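PDB 4OEV: putative peptide ABC-transport system periplasmic peptide-binding protein from Campylobacter jejuni, which binds nickel(II) outside the cytoplasm as the solute-binding component of an ABC-type importer, probably delivering the metal to the membrane transporter for uptake. Local coordinates for residues Pro94-Ser99 with Glu146-Ser151. Numbering follows the deposited sequence.
Sequences PKNNSS and ENLNTS
An Asx turn on Asn-147 lies where Asn-149 meets the 3-10 turn 94-96 and the residue after it, joining two surface loops of this solute-binding fold. Asn-147 OD1 accepts from the backbone N of Asn-149, two residues on, and also from Asn-149 ND2 at 2.8 Å. The other N-H of Asn-149 ND2 is donated to Lys-95 O at 3.0 Å, nearly straight at 172°. Both acceptors lie close to the Asn-149 amide plane, so the two bonds fix its rotation. On the other branch, Asn-97 ND2 donates to Asn-149 OD1 over 3.1 Å, arriving from above the carbonyl plane, with the two amide planes turned 49° apart. Asn-149 OD1 also sits 3.0 Å from Asn-96 O; these are two acceptors, and Asn-96 O takes a hydrogen bond from Tyr-22 OH instead.

Beside this, the backbone of Leu-148 points CB toward the other loop, 3.5 Å from Asn-96 OD1. With CG anti to the backbone N (chi1 -163°), Leu-148 CD2 touches Asn-96 CG and ND2. A water donates to Asn-96 OD1 and accepts from Leu-148 N, while Asn-96 ND2 is held by Ala-90 O in the last turn of helix 81-92. The arrangement, away from the nickel site, is loop-to-loop packing in which a side-chain amide, held by the Asn-147 oxygen that also closes an Asx turn, bridges to a 3-10 turn and the loop residue that follows it.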
loop_
_atom_site.group_PDB
_atom_site.type_symbol
_atom_site.label_atom_id
_atom_site.label_comp_id
_atom_site.label_asym_id
_atom_site.label_seq_id
_atom_site.Cartn_x
_atom_site.Cartn_y
_atom_site.Cartn_z
ATOM N N PRO A 94 -18.207 -13.578 3.295
ATOM C CA PRO A 94 -18.170 -12.554 4.344
ATOM C C PRO A 94 -17.700 -13.081 5.705
ATOM O O PRO A 94 -17.091 -12.336 6.475
ATOM C CB PRO A 94 -19.650 -12.085 4.441
ATOM C CG PRO A 94 -20.272 -12.440 3.121
ATOM C CD PRO A 94 -19.561 -13.743 2.722
ATOM N N LYS A 95 -17.901 -14.365 5.962
ATOM C CA LYS A 95 -17.538 -14.938 7.254
ATOM C C LYS A 95 -16.019 -15.036 7.399
ATOM O O LYS A 95 -15.518 -15.314 8.492
ATOM C CB LYS A 95 -18.221 -16.297 7.455
ATOM C CG LYS A 95 -19.697 -16.176 7.806
ATOM C CD LYS A 95 -20.326 -17.467 8.365
ATOM C CE LYS A 95 -20.301 -18.617 7.350
ATOM N NZ LYS A 95 -21.318 -19.672 7.631
ATOM N N ASN A 96 -15.291 -14.820 6.305
ATOM C CA ASN A 96 -13.828 -14.825 6.403
ATOM C C ASN A 96 -13.222 -13.449 6.677
ATOM O O ASN A 96 -12.036 -13.368 7.023
ATOM C CB ASN A 96 -13.173 -15.393 5.146
ATOM C CG ASN A 96 -13.366 -16.872 5.024
ATOM O OD1 ASN A 96 -13.479 -17.559 6.039
ATOM N ND2 ASN A 96 -13.389 -17.382 3.796
ATOM N N ASN A 97 -14.020 -12.386 6.560
ATOM C CA ASN A 97 -13.551 -11.014 6.850
ATOM C C ASN A 97 -12.266 -10.632 6.125
ATOM O O ASN A 97 -11.382 -9.987 6.691
ATOM C CB ASN A 97 -13.378 -10.819 8.366
ATOM C CG ASN A 97 -14.631 -11.217 9.127
ATOM O OD1 ASN A 97 -15.662 -10.589 8.975
ATOM N ND2 ASN A 97 -14.556 -12.305 9.902
ATOM N N SER A 98 -12.201 -10.977 4.842
ATOM C CA SER A 98 -10.979 -10.837 4.053
ATOM C C SER A 98 -10.614 -9.391 3.815
ATOM O O SER A 98 -11.493 -8.573 3.578
ATOM C CB SER A 98 -11.134 -11.555 2.716
ATOM O OG SER A 98 -9.975 -11.325 1.931
ATOM N N SER A 99 -9.317 -9.068 3.882
ATOM C CA SER A 99 -8.841 -7.698 3.659
ATOM C C SER A 99 -9.036 -7.311 2.172
ATOM O O SER A 99 -9.054 -6.136 1.807
ATOM C CB SER A 99 -7.351 -7.608 4.033
ATOM O OG SER A 99 -6.669 -8.544 3.182
ATOM N N GLU A 146 -11.083 -25.461 7.883
ATOM C CA GLU A 146 -10.526 -24.567 8.861
ATOM C C GLU A 146 -11.343 -23.281 8.967
ATOM O O GLU A 146 -12.042 -22.886 8.024
ATOM C CB GLU A 146 -9.083 -24.260 8.486
ATOM C CG GLU A 146 -8.163 -25.466 8.719
ATOM C CD GLU A 146 -7.835 -25.642 10.190
ATOM O OE1 GLU A 146 -7.204 -24.731 10.773
ATOM O OE2 GLU A 146 -8.235 -26.666 10.769
ATOM N N ASN A 147 -11.249 -22.639 10.123
ATOM C CA ASN A 147 -11.679 -21.248 10.267
ATOM C C ASN A 147 -10.549 -20.380 9.779
ATOM O O ASN A 147 -9.537 -20.219 10.456
ATOM C CB ASN A 147 -12.049 -20.946 11.709
ATOM C CG ASN A 147 -12.634 -19.545 11.891
ATOM O OD1 ASN A 147 -12.469 -18.657 11.046
ATOM N ND2 ASN A 147 -13.370 -19.368 12.978
ATOM N N LEU A 148 -10.718 -19.827 8.583
ATOM C CA LEU A 148 -9.666 -19.091 7.935
ATOM C C LEU A 148 -9.155 -17.943 8.813
ATOM O O LEU A 148 -7.989 -17.552 8.708
ATOM C CB LEU A 148 -10.151 -18.559 6.589
ATOM C CG LEU A 148 -9.017 -18.131 5.643
ATOM C CD1 LEU A 148 -8.277 -19.379 5.100
ATOM C CD2 LEU A 148 -9.560 -17.267 4.522
ATOM N N ASN A 149 -10.030 -17.414 9.666
ATOM C CA ASN A 149 -9.697 -16.290 10.538
ATOM C C ASN A 149 -8.628 -16.582 11.585
ATOM O O ASN A 149 -7.784 -15.729 11.880
ATOM C CB ASN A 149 -10.953 -15.772 11.269
ATOM C CG ASN A 149 -12.039 -15.286 10.311
ATOM O OD1 ASN A 149 -12.009 -14.150 9.877
ATOM N ND2 ASN A 149 -13.031 -16.128 10.044
ATOM N N THR A 150 -8.673 -17.782 12.152
ATOM C CA THR A 150 -7.870 -18.064 13.330
ATOM C C THR A 150 -6.987 -19.295 13.176
ATOM O O THR A 150 -6.313 -19.676 14.116
ATOM C CB THR A 150 -8.781 -18.242 14.555
ATOM O OG1 THR A 150 -9.738 -19.266 14.283
ATOM C CG2 THR A 150 -9.573 -16.930 14.872
ATOM N N SER A 151 -6.990 -19.911 11.997
ATOM C CA SER A 151 -6.302 -21.208 11.769
ATOM C C SER A 151 -4.822 -21.112 12.114
ATOM O O SER A 151 -4.217 -20.055 11.919
ATOM C CB SER A 151 -6.455 -21.643 10.314
ATOM O OG SER A 151 -5.821 -22.897 10.049
HETATM O O HOH W 1 -13.156 -20.047 6.698
#